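Long-range contacts in iota-carrageenase (Alteromonas sp., PDB 1H80), which hydrolyses the beta-1,4 linkages of iota-carrageenan, a sulfated galactan of red algal cell walls, with inversion of anomeric configuration: residues 67-72 and 97-102; 308-313 and 325-329. All coordinates share one frame; numbering follows the deposited sequence. Where two conformers were deposited one is given.

Contact 1: 67-72 and 97-102; sequences FLGIQM and HRLFEV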
loop_
_atom_site.group_PDB
_atom_site.type_symbol
_atom_site.label_atom_id
_atom_site.label_comp_id
_atom_site.label_asym_id
_atom_site.label_seq_id
_atom_site.Cartn_x
_atom_site.Cartn_y
_atom_site.Cartn_z
ATOM N N PHE A 67 14.036 5.257 -16.009
ATOM C CA PHE A 67 13.163 4.249 -16.595
ATOM C C PHE A 67 11.710 4.672 -16.470
ATOM O O PHE A 67 11.355 5.454 -15.589
ATOM C CB PHE A 67 13.268 2.906 -15.856
ATOM C CG PHE A 67 14.649 2.329 -15.791
ATOM C CD1 PHE A 67 15.409 2.151 -16.941
ATOM C CD2 PHE A 67 15.166 1.897 -14.571
ATOM C CE1 PHE A 67 16.662 1.547 -16.875
ATOM C CE2 PHE A 67 16.417 1.290 -14.497
ATOM C CZ PHE A 67 17.164 1.115 -15.650
ATOM N N LEU A 68 10.876 4.125 -17.346
ATOM C CA LEU A 68 9.443 4.365 -17.294
ATOM C C LEU A 68 8.723 3.394 -18.216
ATOM O O LEU A 68 9.166 3.140 -19.339
ATOM C CB LEU A 68 9.090 5.804 -17.688
ATOM C CG LEU A 68 7.727 6.240 -17.135
ATOM C CD1 LEU A 68 7.828 6.416 -15.622
ATOM C CD2 LEU A 68 7.287 7.548 -17.780
ATOM N N GLY A 69 7.628 2.828 -17.720
ATOM C CA GLY A 69 6.828 1.909 -18.509
ATOM C C GLY A 69 7.519 0.639 -18.956
ATOM O O GLY A 69 7.253 0.134 -20.047
ATOM N N ILE A 70 8.406 0.119 -18.118
ATOM C CA ILE A 70 9.129 -1.103 -18.449
ATOM C C ILE A 70 8.200 -2.302 -18.310
ATOM O O ILE A 70 7.466 -2.419 -17.329
ATOM C CB ILE A 70 10.333 -1.298 -17.509
ATOM C CG1 ILE A 70 11.229 -0.056 -17.541
ATOM C CG2 ILE A 70 11.110 -2.544 -17.908
ATOM C CD1 ILE A 70 11.811 0.248 -18.902
ATOM N N GLN A 71 8.230 -3.189 -19.299
ATOM C CA GLN A 71 7.391 -4.380 -19.278
ATOM C C GLN A 71 8.233 -5.581 -18.880
ATOM O O GLN A 71 9.068 -6.044 -19.649
ATOM C CB GLN A 71 6.776 -4.624 -20.658
ATOM C CG GLN A 71 5.980 -3.446 -21.197
ATOM C CD GLN A 71 4.797 -3.091 -20.325
ATOM O OE1 GLN A 71 3.872 -3.888 -20.159
ATOM N NE2 GLN A 71 4.817 -1.890 -19.758
ATOM N N MET A 72 8.015 -6.085 -17.674
ATOM C CA MET A 72 8.773 -7.239 -17.216
ATOM C C MET A 72 8.296 -8.489 -17.938
ATOM O O MET A 72 7.174 -8.540 -18.444
ATOM C CB MET A 72 8.621 -7.390 -15.705
ATOM C CG MET A 72 9.216 -6.217 -14.932
ATOM S SD MET A 72 10.981 -5.994 -15.284
ATOM C CE MET A 72 11.285 -4.356 -14.617
ATOM N N HIS A 97 1.590 6.797 -14.585
ATOM C CA HIS A 97 2.808 6.107 -14.963
ATOM C C HIS A 97 3.382 5.200 -13.896
ATOM O O HIS A 97 3.149 5.388 -12.703
ATOM C CB HIS A 97 3.864 7.138 -15.352
ATOM C CG HIS A 97 3.442 8.038 -16.469
ATOM N ND1 HIS A 97 3.746 9.380 -16.495
ATOM C CD2 HIS A 97 2.752 7.786 -17.607
ATOM C CE1 HIS A 97 3.261 9.920 -17.599
ATOM N NE2 HIS A 97 2.653 8.972 -18.291
ATOM N N ARG A 98 4.134 4.203 -14.343
ATOM C CA ARG A 98 4.786 3.262 -13.447
ATOM C C ARG A 98 6.178 3.028 -14.005
ATOM O O ARG A 98 6.376 3.063 -15.219
ATOM C CB ARG A 98 4.034 1.928 -13.397
ATOM C CG ARG A 98 2.546 2.041 -13.119
ATOM C CD ARG A 98 1.759 2.045 -14.417
ATOM N NE ARG A 98 0.327 2.213 -14.191
ATOM C CZ ARG A 98 -0.595 2.092 -15.138
ATOM N NH1 ARG A 98 -0.238 1.796 -16.380
ATOM N NH2 ARG A 98 -1.876 2.270 -14.844
ATOM N N LEU A 99 7.147 2.802 -13.129
ATOM C CA LEU A 99 8.501 2.547 -13.584
ATOM C C LEU A 99 8.492 1.155 -14.200
ATOM O O LEU A 99 8.993 0.944 -15.306
ATOM C CB LEU A 99 9.490 2.575 -12.418
ATOM C CG LEU A 99 9.851 3.913 -11.775
ATOM C CD1 LEU A 99 10.784 3.655 -10.605
ATOM C CD2 LEU A 99 10.516 4.821 -12.787
ATOM N N PHE A 100 7.879 0.214 -13.483
ATOM C CA PHE A 100 7.834 -1.175 -13.915
ATOM C C PHE A 100 6.443 -1.787 -13.878
ATOM O O PHE A 100 5.705 -1.613 -12.910
ATOM C CB PHE A 100 8.738 -2.015 -13.010
ATOM C CG PHE A 100 10.065 -1.379 -12.721
ATOM C CD1 PHE A 100 10.979 -1.156 -13.740
ATOM C CD2 PHE A 100 10.396 -0.994 -11.424
ATOM C CE1 PHE A 100 12.208 -0.555 -13.478
ATOM C CE2 PHE A 100 11.622 -0.393 -11.149
ATOM C CZ PHE A 100 12.530 -0.173 -12.180
ATOM N N GLU A 101 6.096 -2.513 -14.932
ATOM C CA GLU A 101 4.810 -3.190 -14.986
ATOM C C GLU A 101 5.120 -4.675 -15.095
ATOM O O GLU A 101 5.974 -5.080 -15.882
ATOM C CB GLU A 101 3.994 -2.701 -16.181
ATOM C CG GLU A 101 3.684 -1.212 -16.098
ATOM C CD GLU A 101 2.655 -0.757 -17.113
ATOM O OE1 GLU A 101 2.844 -1.021 -18.317
ATOM O OE2 GLU A 101 1.659 -0.128 -16.700
ATOM N N VAL A 102 4.442 -5.481 -14.288
ATOM C CA VAL A 102 4.684 -6.916 -14.283
ATOM C C VAL A 102 3.391 -7.695 -14.449
ATOM O O VAL A 102 2.633 -7.868 -13.495
ATOM C CB VAL A 102 5.354 -7.352 -12.961
ATOM C CG1 VAL A 102 5.903 -8.765 -13.091
ATOM C CG2 VAL A 102 6.452 -6.367 -12.589
#
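Ile70 and Gln71 lie parallel to Phe100 and Glu101, as neighbouring coils do in a parallel beta-helix. Ile70 N donates to Leu99 O and Met72 N to Glu101 O, and Glu101 N donates back to Ile70 O (2.8 Å). Before this regular pairing, Gly69 N reaches Arg98 O, where the chain turns a corner at Leu99; the positive phi of Gly69 suits a residue without a side chain.

Ile70 and Phe100 point to one face of the sheet. Ile70 CB meets the edge of the Phe100 ring at CD1 (3.8 Å), Phe67 CD2 approaches the same edge farther out at CE1 (4.0 Å), and Met72 CE comes in obliquely, tight against CD1 at 3.3 Å. Met72 reaches the ring because its chain bends at chi2 (-58°), while its CG rests on Val102 CG2. At the corner, Leu99 CD2 presses on Phe67 O. Phe113 and Phe135 also meet the Phe100 ring, and helix 39-50 packs on Ile70 and Met72.

On the other face, Gln71 and Glu101 lie side by side, pointing the same way; a bend at chi2 of Gln71 (-62°) brings its amide over to the carboxylate, their planes 79° apart. Gln71 NE2 sends a short, nearly straight bond of 2.6 Å to the anti lone pair of Glu101 OE1, and its second hydrogen goes to Gly69 O (3.2 Å), above that carbonyl's plane; Asn105 holds the amide oxygen. With Gln71 replaced by alanine, Glu101 OE1 would probably lose this donor and Gly69 O its side-chain bond. Arg98 NH1 makes a salt bridge to Glu101 OE2, less certain because Arg98 has two conformers. The coils are thus joined by aromatic and aliphatic packing on one face and, on the other, by an amide–carboxylate bond.

Contact 2: 308-313 and 325-329; sequences GCAQTP and ARVTQ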
loop_
_atom_site.group_PDB
_atom_site.type_symbol
_atom_site.label_atom_id
_atom_site.label_comp_id
_atom_site.label_asym_id
_atom_site.label_seq_id
_atom_site.Cartn_x
_atom_site.Cartn_y
_atom_site.Cartn_z
ATOM N N GLY A 308 -33.744 5.978 5.679
ATOM C CA GLY A 308 -32.409 6.325 6.126
ATOM C C GLY A 308 -31.427 5.320 5.564
ATOM O O GLY A 308 -30.471 4.927 6.231
ATOM N N CYS A 309 -31.671 4.904 4.325
ATOM C CA CYS A 309 -30.823 3.922 3.660
ATOM C C CYS A 309 -29.707 4.515 2.810
ATOM O O CYS A 309 -28.748 3.821 2.472
ATOM C CB CYS A 309 -31.679 2.999 2.793
ATOM S SG CYS A 309 -32.684 1.809 3.734
ATOM N N ALA A 310 -29.824 5.791 2.464
ATOM C CA ALA A 310 -28.810 6.435 1.640
ATOM C C ALA A 310 -28.125 7.602 2.341
ATOM O O ALA A 310 -28.780 8.452 2.944
ATOM C CB ALA A 310 -29.429 6.906 0.331
ATOM N N GLN A 311 -26.798 7.631 2.258
ATOM C CA GLN A 311 -26.005 8.694 2.864
ATOM C C GLN A 311 -25.907 9.866 1.895
ATOM O O GLN A 311 -26.298 9.752 0.733
ATOM C CB GLN A 311 -24.594 8.192 3.188
ATOM C CG GLN A 311 -24.503 7.291 4.407
ATOM C CD GLN A 311 -24.813 8.027 5.696
ATOM O OE1 GLN A 311 -24.227 9.071 5.983
ATOM N NE2 GLN A 311 -25.732 7.481 6.485
ATOM N N THR A 312 -25.383 10.988 2.377
ATOM C CA THR A 312 -25.227 12.176 1.548
ATOM C C THR A 312 -24.288 11.843 0.388
ATOM O O THR A 312 -23.087 11.658 0.583
ATOM C CB THR A 312 -24.634 13.343 2.360
ATOM O OG1 THR A 312 -25.416 13.546 3.544
ATOM C CG2 THR A 312 -24.642 14.619 1.535
ATOM N N PRO A 313 -24.832 11.764 -0.838
ATOM C CA PRO A 313 -24.072 11.448 -2.055
ATOM C C PRO A 313 -22.984 12.469 -2.386
ATOM O O PRO A 313 -22.911 13.535 -1.779
ATOM C CB PRO A 313 -25.154 11.391 -3.136
ATOM C CG PRO A 313 -26.411 11.075 -2.364
ATOM C CD PRO A 313 -26.257 11.948 -1.155
ATOM N N ALA A 325 -23.711 7.153 -4.072
ATOM C CA ALA A 325 -24.434 7.213 -2.809
ATOM C C ALA A 325 -24.157 5.985 -1.951
ATOM O O ALA A 325 -24.562 4.873 -2.286
ATOM C CB ALA A 325 -25.929 7.344 -3.066
ATOM N N ARG A 326 -23.465 6.199 -0.839
ATOM C CA ARG A 326 -23.132 5.119 0.079
ATOM C C ARG A 326 -24.360 4.693 0.878
ATOM O O ARG A 326 -25.114 5.532 1.370
ATOM C CB ARG A 326 -22.016 5.576 1.019
ATOM C CG ARG A 326 -21.626 4.573 2.081
ATOM C CD ARG A 326 -20.279 4.946 2.668
ATOM N NE ARG A 326 -19.894 4.079 3.774
ATOM C CZ ARG A 326 -18.647 3.950 4.213
ATOM N NH1 ARG A 326 -17.670 4.634 3.633
ATOM N NH2 ARG A 326 -18.379 3.144 5.229
ATOM N N VAL A 327 -24.560 3.384 0.996
ATOM C CA VAL A 327 -25.697 2.843 1.730
ATOM C C VAL A 327 -25.443 2.855 3.233
ATOM O O VAL A 327 -24.401 2.398 3.704
ATOM C CB VAL A 327 -26.008 1.400 1.284
ATOM C CG1 VAL A 327 -27.176 0.847 2.081
ATOM C CG2 VAL A 327 -26.324 1.378 -0.202
ATOM N N THR A 328 -26.409 3.378 3.981
ATOM C CA THR A 328 -26.307 3.471 5.431
ATOM C C THR A 328 -26.035 2.119 6.085
ATOM O O THR A 328 -26.580 1.094 5.671
ATOM C CB THR A 328 -27.597 4.063 6.031
ATOM O OG1 THR A 328 -27.925 5.276 5.342
ATOM C CG2 THR A 328 -27.408 4.368 7.510
ATOM N N GLN A 329 -25.189 2.126 7.112
ATOM C CA GLN A 329 -24.837 0.906 7.827
ATOM C C GLN A 329 -25.952 0.456 8.765
ATOM O O GLN A 329 -25.905 0.688 9.974
ATOM C CB GLN A 329 -23.537 1.112 8.615
ATOM C CG GLN A 329 -23.120 -0.079 9.471
ATOM C CD GLN A 329 -23.058 -1.377 8.689
ATOM O OE1 GLN A 329 -22.399 -1.463 7.653
ATOM N NE2 GLN A 329 -23.743 -2.400 9.186
#
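Thr328 meets Gly308, Cys309 and Gln311, and its hydroxyl is central to the contact. OG1 donates to Gly308 O at 2.7 Å, approaching from above the carbonyl plane, and accepts a weak bond from Gln311 NE2 at 3.3 Å. With OG1 anti to its own carbonyl carbon (chi1 -51°), the hydroxyl stays beside the backbone N, which itself donates to Cys309 O (2.8 Å); one threonine therefore holds two successive carbonyls.

Gln311 crosses Thr328 at about a right angle. Its backbone N bonds almost head-on to Arg326 O (2.8 Å), and its CB rests against that same oxygen at 3.3 Å. A bend at chi2 (-67°) then folds the amide back so that NE2 also lies near Thr328 CG2. Between these bonds Ala310 forms a single backbone bridge with Val327, the two segments running in opposite directions, and Val327 CA makes a CH···O contact with Cys309 O.

Farther along, the methyl of Ala325 touches Pro313 CG at 3.8 Å, a small apolar patch. Strand 325-326 also pairs, antiparallel, with strand 283-284, while Cys309 is linked by a disulfide to Cys333 in helix 331-340. On this largely exposed surface, a few backbone and hydroxyl bonds, with the covalent link beside them, tie down a short loop whose neighbouring residues are not modelled, consistent with mobility there.

From the N terminus the chain reaches contact 1 first: 67-72 and 97-102 close a loop of 24 residues that includes strands 76-80 and 85-88, bringing successive coils of the beta-helix together near the end packed by helix 39-50. The beta-helix then continues through many parallel strands before contact 2. There 308-313, with unmodelled residues before and after it, is joined to 325-329 across 11 intervening residues, ten of them not modelled, at the strand pair 283-284 and 325-326. The two loops lie in series, neither nesting nor crossing. Their centres are 39 Å apart and they do not touch: contact 1 belongs to the solenoid body, contact 2 to a surface excursion from it.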